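Phage tail sheath protein (Desulfitobacterium hafniense, PDB 3HXL) probably assembles with copies of itself into the contractile sheath around the tail tube of a myovirus-like phage. Local coordinates at residues G31-V36 with G272-A277; A78-K83 with Q286-A291; N201-P206 with I231-E236; I247-G252 with Q265-V270. All blocks are in the same frame, centred on the assembly; numbering follows the deposited sequence.

Contact 1: G31-V36 with G272-A277; sequences GERGIV and GATAGA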
loop_
_atom_site.group_PDB
_atom_site.type_symbol
_atom_site.label_atom_id
_atom_site.label_comp_id
_atom_site.label_asym_id
_atom_site.label_seq_id
_atom_site.Cartn_x
_atom_site.Cartn_y
_atom_site.Cartn_z
ATOM N N GLY A 31 3.279 -15.509 -8.361
ATOM C CA GLY A 31 3.588 -14.102 -8.228
ATOM C C GLY A 31 3.905 -13.672 -6.813
ATOM O O GLY A 31 3.620 -14.381 -5.846
ATOM N N GLU A 32 4.513 -12.502 -6.689
ATOM C CA GLU A 32 4.848 -11.974 -5.385
ATOM C C GLU A 32 3.933 -10.806 -5.053
ATOM O O GLU A 32 3.670 -9.936 -5.890
ATOM C CB GLU A 32 6.313 -11.541 -5.343
ATOM C CG GLU A 32 7.286 -12.717 -5.334
ATOM C CD GLU A 32 8.724 -12.279 -5.126
ATOM O OE1 GLU A 32 9.601 -13.161 -4.954
ATOM O OE2 GLU A 32 8.973 -11.050 -5.141
ATOM N N ARG A 33 3.434 -10.822 -3.826
ATOM C CA ARG A 33 2.542 -9.792 -3.322
ATOM C C ARG A 33 3.409 -8.814 -2.536
ATOM O O ARG A 33 4.489 -8.431 -2.989
ATOM C CB ARG A 33 1.490 -10.447 -2.415
ATOM C CG ARG A 33 0.634 -11.496 -3.117
ATOM C CD ARG A 33 -0.191 -12.320 -2.120
ATOM N NE ARG A 33 -0.989 -11.471 -1.234
ATOM C CZ ARG A 33 -2.108 -10.853 -1.594
ATOM N NH1 ARG A 33 -2.756 -10.098 -0.716
ATOM N NH2 ARG A 33 -2.590 -11.006 -2.821
ATOM N N GLY A 34 2.935 -8.413 -1.362
ATOM C CA GLY A 34 3.696 -7.513 -0.517
ATOM C C GLY A 34 3.606 -6.025 -0.800
ATOM O O GLY A 34 4.254 -5.232 -0.124
ATOM N N ILE A 35 2.793 -5.630 -1.773
ATOM C CA ILE A 35 2.695 -4.215 -2.105
ATOM C C ILE A 35 1.402 -3.559 -1.633
ATOM O O ILE A 35 0.308 -3.941 -2.050
ATOM C CB ILE A 35 2.833 -4.008 -3.627
ATOM C CG1 ILE A 35 4.139 -4.633 -4.112
ATOM C CG2 ILE A 35 2.791 -2.529 -3.957
ATOM C CD1 ILE A 35 4.307 -4.618 -5.616
ATOM N N VAL A 36 1.542 -2.568 -0.760
ATOM C CA VAL A 36 0.394 -1.838 -0.229
ATOM C C VAL A 36 0.475 -0.381 -0.696
ATOM O O VAL A 36 1.563 0.124 -0.962
ATOM C CB VAL A 36 0.369 -1.883 1.332
ATOM C CG1 VAL A 36 1.555 -1.114 1.904
ATOM C CG2 VAL A 36 -0.941 -1.303 1.859
ATOM N N GLY A 272 -1.419 -3.650 5.030
ATOM C CA GLY A 272 -0.044 -4.119 4.900
ATOM C C GLY A 272 0.053 -5.607 5.157
ATOM O O GLY A 272 0.763 -6.328 4.452
ATOM N N ALA A 273 -0.669 -6.072 6.173
ATOM C CA ALA A 273 -0.674 -7.492 6.535
ATOM C C ALA A 273 -1.314 -8.358 5.461
ATOM O O ALA A 273 -0.876 -9.479 5.194
ATOM C CB ALA A 273 -1.406 -7.686 7.869
ATOM N N THR A 274 -2.375 -7.836 4.857
ATOM C CA THR A 274 -3.085 -8.541 3.803
ATOM C C THR A 274 -2.182 -8.647 2.575
ATOM O O THR A 274 -2.070 -9.704 1.958
ATOM C CB THR A 274 -4.383 -7.776 3.433
ATOM O OG1 THR A 274 -5.272 -7.795 4.555
ATOM C CG2 THR A 274 -5.072 -8.410 2.234
ATOM N N ALA A 275 -1.542 -7.538 2.231
ATOM C CA ALA A 275 -0.645 -7.497 1.085
ATOM C C ALA A 275 0.561 -8.417 1.315
ATOM O O ALA A 275 0.994 -9.123 0.404
ATOM C CB ALA A 275 -0.176 -6.066 0.853
ATOM N N GLY A 276 1.094 -8.394 2.532
ATOM C CA GLY A 276 2.245 -9.220 2.869
ATOM C C GLY A 276 1.949 -10.696 3.061
ATOM O O GLY A 276 2.852 -11.535 2.974
ATOM N N ALA A 277 0.690 -11.023 3.327
ATOM C CA ALA A 277 0.290 -12.414 3.529
ATOM C C ALA A 277 0.470 -13.218 2.240
ATOM O O ALA A 277 0.158 -12.735 1.150
ATOM C CB ALA A 277 -1.173 -12.474 3.990
#

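Contact 2: A78-K83 with Q286-A291; sequences ALKRAK and QGYDEA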
loop_
_atom_site.group_PDB
_atom_site.type_symbol
_atom_site.label_atom_id
_atom_site.label_comp_id
_atom_site.label_asym_id
_atom_site.label_seq_id
_atom_site.Cartn_x
_atom_site.Cartn_y
_atom_site.Cartn_z
ATOM N N ALA A 78 1.815 0.406 8.157
ATOM C CA ALA A 78 1.636 -0.281 6.886
ATOM C C ALA A 78 2.853 -1.129 6.542
ATOM O O ALA A 78 2.728 -2.195 5.947
ATOM C CB ALA A 78 1.392 0.727 5.770
ATOM N N LEU A 79 4.030 -0.648 6.909
ATOM C CA LEU A 79 5.246 -1.379 6.599
ATOM C C LEU A 79 5.640 -2.429 7.634
ATOM O O LEU A 79 6.729 -2.994 7.554
ATOM C CB LEU A 79 6.390 -0.394 6.338
ATOM C CG LEU A 79 6.219 0.285 4.961
ATOM C CD1 LEU A 79 7.179 1.450 4.808
ATOM C CD2 LEU A 79 6.435 -0.744 3.857
ATOM N N LYS A 80 4.762 -2.698 8.598
ATOM C CA LYS A 80 5.060 -3.731 9.585
ATOM C C LYS A 80 4.976 -5.089 8.890
ATOM O O LYS A 80 5.759 -5.992 9.183
ATOM C CB LYS A 80 4.080 -3.671 10.771
ATOM C CG LYS A 80 4.502 -2.680 11.849
ATOM C CD LYS A 80 3.497 -2.557 12.985
ATOM C CE LYS A 80 4.068 -1.686 14.105
ATOM N NZ LYS A 80 3.097 -1.473 15.224
ATOM N N ARG A 81 4.048 -5.228 7.945
ATOM C CA ARG A 81 3.893 -6.494 7.232
ATOM C C ARG A 81 4.121 -6.410 5.721
ATOM O O ARG A 81 4.406 -7.419 5.082
ATOM C CB ARG A 81 2.501 -7.081 7.493
ATOM C CG ARG A 81 2.192 -7.406 8.957
ATOM C CD ARG A 81 2.956 -8.639 9.432
ATOM N NE ARG A 81 2.486 -9.139 10.729
ATOM C CZ ARG A 81 1.744 -10.231 10.885
ATOM N NH1 ARG A 81 1.378 -10.946 9.832
ATOM N NH2 ARG A 81 1.382 -10.621 12.097
ATOM N N ALA A 82 3.992 -5.215 5.151
ATOM C CA ALA A 82 4.183 -5.041 3.711
ATOM C C ALA A 82 5.657 -4.835 3.390
ATOM O O ALA A 82 6.424 -4.370 4.229
ATOM C CB ALA A 82 3.371 -3.850 3.219
ATOM N N LYS A 83 6.052 -5.184 2.173
ATOM C CA LYS A 83 7.434 -5.021 1.767
ATOM C C LYS A 83 7.618 -3.706 1.021
ATOM O O LYS A 83 8.698 -3.121 1.036
ATOM C CB LYS A 83 7.853 -6.202 0.893
ATOM C CG LYS A 83 7.633 -7.547 1.571
ATOM C CD LYS A 83 8.406 -7.638 2.882
ATOM C CE LYS A 83 8.080 -8.913 3.648
ATOM N NZ LYS A 83 6.654 -8.966 4.061
ATOM N N GLN A 286 -3.780 -14.051 14.171
ATOM C CA GLN A 286 -2.421 -13.547 14.167
ATOM C C GLN A 286 -2.588 -12.268 14.976
ATOM O O GLN A 286 -3.658 -11.649 14.961
ATOM C CB GLN A 286 -1.933 -13.206 12.754
ATOM C CG GLN A 286 -1.685 -14.410 11.855
ATOM C CD GLN A 286 -0.706 -14.100 10.737
ATOM O OE1 GLN A 286 -0.741 -14.716 9.670
ATOM N NE2 GLN A 286 0.188 -13.151 10.986
ATOM N N GLY A 287 -1.548 -11.869 15.690
ATOM C CA GLY A 287 -1.658 -10.665 16.482
ATOM C C GLY A 287 -1.200 -9.434 15.732
ATOM O O GLY A 287 -0.303 -9.505 14.892
ATOM N N TYR A 288 -1.840 -8.306 16.018
ATOM C CA TYR A 288 -1.474 -7.035 15.409
ATOM C C TYR A 288 -0.126 -6.685 16.034
ATOM O O TYR A 288 -0.046 -6.455 17.237
ATOM C CB TYR A 288 -2.510 -5.972 15.779
ATOM C CG TYR A 288 -2.242 -4.593 15.217
ATOM C CD1 TYR A 288 -1.073 -3.898 15.528
ATOM C CD2 TYR A 288 -3.168 -3.974 14.378
ATOM C CE1 TYR A 288 -0.831 -2.623 15.016
ATOM C CE2 TYR A 288 -2.938 -2.705 13.862
ATOM C CZ TYR A 288 -1.771 -2.035 14.180
ATOM O OH TYR A 288 -1.538 -0.789 13.636
ATOM N N ASP A 289 0.924 -6.632 15.224
ATOM C CA ASP A 289 2.263 -6.340 15.731
ATOM C C ASP A 289 2.358 -5.110 16.630
ATOM O O ASP A 289 1.989 -4.006 16.228
ATOM C CB ASP A 289 3.241 -6.187 14.565
ATOM C CG ASP A 289 3.166 -7.340 13.594
ATOM O OD1 ASP A 289 2.600 -7.162 12.496
ATOM O OD2 ASP A 289 3.669 -8.430 13.935
ATOM N N GLU A 290 2.859 -5.319 17.847
ATOM C CA GLU A 290 3.052 -4.237 18.839
ATOM C C GLU A 290 1.812 -3.937 19.695
ATOM O O GLU A 290 1.897 -3.165 20.649
ATOM C CB GLU A 290 3.584 -2.945 18.169
ATOM C CG GLU A 290 3.929 -1.789 19.127
ATOM C CD GLU A 290 4.469 -0.545 18.424
ATOM O OE1 GLU A 290 4.447 -0.499 17.178
ATOM O OE2 GLU A 290 4.917 0.389 19.133
ATOM N N ALA A 291 0.681 -4.558 19.373
ATOM C CA ALA A 291 -0.550 -4.310 20.117
ATOM C C ALA A 291 -0.716 -5.187 21.350
ATOM O O ALA A 291 -0.372 -6.365 21.338
ATOM C CB ALA A 291 -1.745 -4.490 19.198
HETATM O O HOH W 1 2.054 -10.698 14.590
#

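Contact 3: N201-P206 with I231-E236; sequences NTIALP and IQVVLE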
loop_
_atom_site.group_PDB
_atom_site.type_symbol
_atom_site.label_atom_id
_atom_site.label_comp_id
_atom_site.label_asym_id
_atom_site.label_seq_id
_atom_site.Cartn_x
_atom_site.Cartn_y
_atom_site.Cartn_z
ATOM N N ASN A 201 -1.228 -4.767 -4.389
ATOM C CA ASN A 201 -2.131 -5.801 -3.911
ATOM C C ASN A 201 -3.274 -5.230 -3.099
ATOM O O ASN A 201 -4.429 -5.599 -3.292
ATOM C CB ASN A 201 -1.370 -6.805 -3.033
ATOM C CG ASN A 201 -0.252 -7.486 -3.776
ATOM O OD1 ASN A 201 -0.491 -8.271 -4.689
ATOM N ND2 ASN A 201 0.977 -7.179 -3.402
ATOM N N THR A 202 -2.943 -4.321 -2.195
ATOM C CA THR A 202 -3.952 -3.748 -1.325
ATOM C C THR A 202 -3.851 -2.245 -1.134
ATOM O O THR A 202 -2.773 -1.652 -1.243
ATOM C CB THR A 202 -3.877 -4.389 0.060
ATOM O OG1 THR A 202 -2.715 -3.900 0.738
ATOM C CG2 THR A 202 -3.769 -5.901 -0.065
ATOM N N ILE A 203 -4.990 -1.635 -0.832
ATOM C CA ILE A 203 -5.053 -0.203 -0.582
ATOM C C ILE A 203 -5.688 0.020 0.785
ATOM O O ILE A 203 -6.626 -0.677 1.156
ATOM C CB ILE A 203 -5.928 0.522 -1.625
ATOM C CG1 ILE A 203 -5.195 0.597 -2.966
ATOM C CG2 ILE A 203 -6.287 1.910 -1.112
ATOM C CD1 ILE A 203 -6.084 1.053 -4.123
ATOM N N ALA A 204 -5.166 0.980 1.539
ATOM C CA ALA A 204 -5.736 1.299 2.836
ATOM C C ALA A 204 -6.338 2.689 2.739
ATOM O O ALA A 204 -5.744 3.588 2.139
ATOM C CB ALA A 204 -4.659 1.277 3.925
ATOM N N LEU A 205 -7.532 2.859 3.298
ATOM C CA LEU A 205 -8.176 4.171 3.322
ATOM C C LEU A 205 -8.383 4.499 4.800
ATOM O O LEU A 205 -9.372 4.094 5.397
ATOM C CB LEU A 205 -9.527 4.154 2.585
ATOM C CG LEU A 205 -10.328 5.462 2.672
ATOM C CD1 LEU A 205 -9.474 6.632 2.177
ATOM C CD2 LEU A 205 -11.600 5.350 1.846
ATOM N N PRO A 206 -7.425 5.207 5.417
ATOM C CA PRO A 206 -7.503 5.586 6.832
ATOM C C PRO A 206 -8.357 6.841 7.002
ATOM O O PRO A 206 -7.892 7.866 7.502
ATOM C CB PRO A 206 -6.040 5.822 7.190
ATOM C CG PRO A 206 -5.516 6.454 5.945
ATOM C CD PRO A 206 -6.105 5.558 4.857
ATOM N N ILE A 231 -7.223 -6.848 -6.730
ATOM C CA ILE A 231 -6.669 -6.101 -5.605
ATOM C C ILE A 231 -7.761 -5.987 -4.539
ATOM O O ILE A 231 -8.903 -6.381 -4.772
ATOM C CB ILE A 231 -6.250 -4.668 -6.039
ATOM C CG1 ILE A 231 -7.447 -3.928 -6.642
ATOM C CG2 ILE A 231 -5.130 -4.723 -7.074
ATOM C CD1 ILE A 231 -8.226 -3.103 -5.642
ATOM N N GLN A 232 -7.409 -5.463 -3.370
ATOM C CA GLN A 232 -8.386 -5.253 -2.311
ATOM C C GLN A 232 -8.184 -3.889 -1.675
ATOM O O GLN A 232 -7.081 -3.333 -1.692
ATOM C CB GLN A 232 -8.289 -6.325 -1.213
ATOM C CG GLN A 232 -8.893 -7.695 -1.563
ATOM C CD GLN A 232 -8.844 -8.663 -0.378
ATOM O OE1 GLN A 232 -7.765 -8.988 0.126
ATOM N NE2 GLN A 232 -10.011 -9.123 0.069
ATOM N N VAL A 233 -9.268 -3.351 -1.130
ATOM C CA VAL A 233 -9.240 -2.078 -0.436
ATOM C C VAL A 233 -9.666 -2.372 0.996
ATOM O O VAL A 233 -10.574 -3.175 1.230
ATOM C CB VAL A 233 -10.237 -1.051 -1.050
ATOM C CG1 VAL A 233 -9.859 -0.757 -2.489
ATOM C CG2 VAL A 233 -11.651 -1.582 -0.959
ATOM N N VAL A 234 -8.986 -1.734 1.942
ATOM C CA VAL A 234 -9.261 -1.907 3.360
ATOM C C VAL A 234 -9.823 -0.604 3.918
ATOM O O VAL A 234 -9.135 0.420 3.966
ATOM C CB VAL A 234 -7.981 -2.269 4.140
ATOM C CG1 VAL A 234 -8.305 -2.453 5.619
ATOM C CG2 VAL A 234 -7.373 -3.548 3.559
ATOM N N LEU A 235 -11.081 -0.666 4.337
ATOM C CA LEU A 235 -11.783 0.490 4.870
ATOM C C LEU A 235 -12.118 0.318 6.336
ATOM O O LEU A 235 -11.939 -0.761 6.910
ATOM C CB LEU A 235 -13.086 0.711 4.096
ATOM C CG LEU A 235 -13.003 0.630 2.576
ATOM C CD1 LEU A 235 -14.402 0.796 1.987
ATOM C CD2 LEU A 235 -12.071 1.704 2.054
ATOM N N GLU A 236 -12.615 1.407 6.921
ATOM C CA GLU A 236 -13.011 1.469 8.326
ATOM C C GLU A 236 -14.526 1.450 8.448
ATOM O O GLU A 236 -15.201 2.275 7.843
ATOM C CB GLU A 236 -12.503 2.774 8.951
ATOM C CG GLU A 236 -12.898 2.968 10.397
ATOM C CD GLU A 236 -14.081 3.915 10.609
ATOM O OE1 GLU A 236 -14.498 4.026 11.770
ATOM O OE2 GLU A 236 -14.588 4.549 9.655
HETATM O O HOH W 2 -12.100 3.712 5.438
#

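Contact 4: I247-G252 with Q265-V270; sequences ISVKNG and QATAWV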
loop_
_atom_site.group_PDB
_atom_site.type_symbol
_atom_site.label_atom_id
_atom_site.label_comp_id
_atom_site.label_asym_id
_atom_site.label_seq_id
_atom_site.Cartn_x
_atom_site.Cartn_y
_atom_site.Cartn_z
ATOM N N ILE A 247 -12.307 -5.056 2.592
ATOM C CA ILE A 247 -12.181 -5.519 3.967
ATOM C C ILE A 247 -12.579 -4.343 4.849
ATOM O O ILE A 247 -12.141 -3.215 4.621
ATOM C CB ILE A 247 -10.723 -5.940 4.301
ATOM C CG1 ILE A 247 -10.342 -7.172 3.470
ATOM C CG2 ILE A 247 -10.599 -6.233 5.793
ATOM C CD1 ILE A 247 -8.837 -7.477 3.454
ATOM N N SER A 248 -13.423 -4.601 5.841
ATOM C CA SER A 248 -13.890 -3.547 6.746
ATOM C C SER A 248 -13.435 -3.751 8.191
ATOM O O SER A 248 -13.928 -4.640 8.887
ATOM C CB SER A 248 -15.421 -3.462 6.710
ATOM O OG SER A 248 -15.902 -2.422 7.547
ATOM N N VAL A 249 -12.510 -2.907 8.637
ATOM C CA VAL A 249 -11.984 -2.973 10.002
ATOM C C VAL A 249 -12.963 -2.272 10.945
ATOM O O VAL A 249 -13.277 -1.096 10.754
ATOM C CB VAL A 249 -10.610 -2.277 10.095
ATOM C CG1 VAL A 249 -10.030 -2.441 11.493
ATOM C CG2 VAL A 249 -9.667 -2.850 9.045
ATOM N N LYS A 250 -13.433 -2.994 11.960
ATOM C CA LYS A 250 -14.408 -2.460 12.914
ATOM C C LYS A 250 -13.815 -1.683 14.083
ATOM O O LYS A 250 -14.289 -0.587 14.421
ATOM C CB LYS A 250 -15.276 -3.601 13.468
ATOM C CG LYS A 250 -16.488 -3.140 14.292
ATOM C CD LYS A 250 -17.284 -4.328 14.821
ATOM C CE LYS A 250 -18.567 -3.888 15.536
ATOM N NZ LYS A 250 -19.519 -3.193 14.609
ATOM N N ASN A 251 -12.789 -2.251 14.712
ATOM C CA ASN A 251 -12.164 -1.597 15.851
ATOM C C ASN A 251 -10.667 -1.360 15.680
ATOM O O ASN A 251 -10.073 -1.723 14.661
ATOM C CB ASN A 251 -12.448 -2.384 17.152
ATOM C CG ASN A 251 -11.884 -3.802 17.138
ATOM O OD1 ASN A 251 -11.535 -4.336 16.089
ATOM N ND2 ASN A 251 -11.819 -4.421 18.311
ATOM N N GLY A 252 -10.076 -0.725 16.682
ATOM C CA GLY A 252 -8.659 -0.430 16.649
ATOM C C GLY A 252 -7.930 -1.207 17.722
ATOM O O GLY A 252 -8.463 -2.167 18.288
ATOM N N GLN A 265 -7.235 4.212 11.549
ATOM C CA GLN A 265 -5.781 4.108 11.553
ATOM C C GLN A 265 -5.333 2.659 11.392
ATOM O O GLN A 265 -4.269 2.381 10.817
ATOM C CB GLN A 265 -5.206 4.653 12.855
ATOM C CG GLN A 265 -5.381 6.150 13.063
ATOM C CD GLN A 265 -4.837 6.581 14.402
ATOM O OE1 GLN A 265 -5.316 6.131 15.438
ATOM N NE2 GLN A 265 -3.820 7.448 14.392
ATOM N N ALA A 266 -6.136 1.743 11.925
ATOM C CA ALA A 266 -5.839 0.317 11.862
ATOM C C ALA A 266 -5.874 -0.244 10.438
ATOM O O ALA A 266 -5.299 -1.298 10.175
ATOM C CB ALA A 266 -6.811 -0.454 12.760
ATOM N N THR A 267 -6.532 0.458 9.514
ATOM C CA THR A 267 -6.592 -0.011 8.134
ATOM C C THR A 267 -5.189 -0.107 7.537
ATOM O O THR A 267 -4.945 -0.923 6.653
ATOM C CB THR A 267 -7.440 0.928 7.218
ATOM O OG1 THR A 267 -6.823 2.220 7.141
ATOM C CG2 THR A 267 -8.863 1.072 7.758
ATOM N N ALA A 268 -4.274 0.725 8.025
ATOM C CA ALA A 268 -2.897 0.731 7.524
ATOM C C ALA A 268 -2.239 -0.631 7.735
ATOM O O ALA A 268 -1.724 -1.235 6.788
ATOM C CB ALA A 268 -2.085 1.821 8.232
ATOM N N TRP A 269 -2.242 -1.106 8.977
ATOM C CA TRP A 269 -1.647 -2.410 9.279
ATOM C C TRP A 269 -2.407 -3.534 8.585
ATOM O O TRP A 269 -1.804 -4.445 8.015
ATOM C CB TRP A 269 -1.647 -2.677 10.786
ATOM C CG TRP A 269 -1.008 -3.991 11.152
ATOM C CD1 TRP A 269 0.315 -4.214 11.408
ATOM C CD2 TRP A 269 -1.659 -5.259 11.267
ATOM N NE1 TRP A 269 0.530 -5.544 11.682
ATOM C CE2 TRP A 269 -0.666 -6.210 11.608
ATOM C CE3 TRP A 269 -2.987 -5.687 11.129
ATOM C CZ2 TRP A 269 -0.955 -7.566 11.795
ATOM C CZ3 TRP A 269 -3.276 -7.042 11.318
ATOM C CH2 TRP A 269 -2.260 -7.963 11.655
ATOM N N VAL A 270 -3.735 -3.483 8.635
ATOM C CA VAL A 270 -4.525 -4.535 8.003
ATOM C C VAL A 270 -4.208 -4.661 6.513
ATOM O O VAL A 270 -4.085 -5.774 5.991
ATOM C CB VAL A 270 -6.043 -4.303 8.194
ATOM C CG1 VAL A 270 -6.837 -5.396 7.481
ATOM C CG2 VAL A 270 -6.374 -4.312 9.672
#

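Contact 1: G31-V36 with G272-A277
R33 reaches the C-terminal end of helix 263-276, one nitrogen binding T274 O in its last turn, another A277 O just past it. The chain bends at chi3 (54°), which turns NE to A277 O at 2.9 Å, nearly along the C=O axis. NH1 takes T274 O at 2.8 Å in a nearly straight bond (169° at the hydrogen); that oxygen lies in the guanidinium plane, although the donor stands above the plane of the T274 carbonyl. R33 CB rests on A275 O at 3.2 Å. The same oxygen receives the backbone N of G34 at 2.7 Å, again from above its carbonyl plane. G34 has a positive phi of 83°, and its CA comes within 4.1 Å of G276 CA, a close backbone approach of two glycines. I35 CB points away from the helix and its side chain touches F200 and L86, but its carbonyl O packs on the methyl CB of A275 at 3.6 Å. V36 points back at the helix: its CB lies 4.2 Å from A275 CB, and its CG2 touches the backbone N of G272 at 4.0 Å. Strand 35-40 is thereby packed against the last turn of the helix. T274 O, A275 O and A277 O at this helix end are thus met by R33 and the G34 amide, and the guanidinium charge would probably suit the negative end of the helix dipole.

Contact 2: A78-K83 with Q286-A291
K80 NZ is gripped by three acceptors: E290 OE1, D289 O and, just before its own segment, E77 OE1. The salt bridge to E290 OE1 is 2.6 Å long and meets the anti side of the carboxylate, while D289 O lies 2.9 Å from NZ, with the donor above the carbonyl plane. The lysine chain is extended beyond CG; it slides past D289 in the opposite direction, crosses E290 at about a right angle and brings NZ to the edge of the Y288 ring. Both acidic residues occupy the middle of a type II turn from Y288 to A291. R81, whose chain bends at chi2 (-73°, placing CD), binds D289 OD1 through NE at 2.7 Å, on the syn lone pair, with guanidinium and carboxylate planes 57° apart. W269 NE1 donates to the same OD1, so this oxygen has two N-H partners. A water completes the join: it donates to D289 OD2 at 2.9 Å and to G287 O at 2.7 Å, and weakly accepts from R81 NH2. K80 pairs with E290 and R81 with D289, so two salt bridges join the loops at the surface, where the opposite charges probably favour the pairing.

Contact 3: N201-P206 with I231-E236
The parallel strands of a beta-alpha-beta unit meet where N201-P206 runs beside I231-E236, the connection passing through helix 210-227. Backbone bonds alternate across the pair, from Q232 N to N201 O, I203 N to Q232 O, V234 N to I203 O and L205 N to V234 O, all between 2.7 and 3.0 Å. The strand axes differ in direction by 21°. T202, A204, Q232 and V234 share the sheet face that helix 263-276 packs against; I203 and V233 point to the opposite face. On the helix side, T202 chi1 (73°) sets OG1 between the backbone N and the carbonyl carbon, and this hydroxyl is hydrogen-bonded to A271 O of that helix. In the subtilisin-like domain these two strands belong to the middle of a larger mixed sheet, with strand 35-40 beside T202 and strand 246-255 beside V233. Past the last direct bond the side chains of L205 and L235 cross obliquely, L205 CB touching L235 CD2 at 3.6 Å. There the backbones part, and a water bridges the gap, donating to L205 O and accepting from E236 N, each at 2.8 Å.

Contact 4: I247-G252 with Q265-V270
V270, which packs on V249 across the contact, also sets its CG2 at the edge of the neighbouring W269 indole, in the plane of the ring. That indole stacks with the ring of Y288 and touches F314. The side-chain amide of N251, the other flat group, is held through OD1 by F314 N and through ND2 by P296 O. Side chains meet across the contact through methyl groups. V249 has CG1 anti to its backbone N (chi1 -176°), and its two methyls divide the helix surface between them. CG1 meets the A266 methyl CB at 4.0 Å; CG2 lies 3.7 Å from V270 CG2 and also reaches T267 CG2 at 4.2 Å. The V249 and V270 side chains slide past each other in opposite directions. Two residues earlier in the strand, I247 CG2 adds a looser touch on V270 CG1 at 4.2 Å. At the far end the methyl of A266 sits over the backbone, with N251 O 4.0 Å from its CB and G252 CA 4.3 Å from it. The axis of helix segment 265-270 passes 8.8 Å from that of strand 247-249, the two directions 133° apart. V234 of strand 232-236 touches V249, T267 and V270 alike, and F314 of strand 314-317 also packs on V249 and V270, so helix 263-276 is seated against neighbouring strands of the subtilisin-like domain.

Overall arrangement
From the N terminus, 31-36 opens contact 1 and 78-83 opens contact 2. The chain then runs through the four-stranded antiparallel sheet of strands 117-123 to 170-174 before contact 3 closes a short loop between neighbouring parallel strands. Contact 4 follows in series, packing strand 246-255 against helix 263-276. Contact 1 closes next, at the end of the same helix, and contact 2 last, so these two cross, and both enclose contacts 3 and 4. Strands 35-40, 202-204, 232-236 and 246-255 lie side by side in one mixed sheet. Contacts 1 and 2 thus tie residues 31-36 and 78-83 to segments of the subtilisin-like domain, with helix 263-276 shared by contacts 1 and 4.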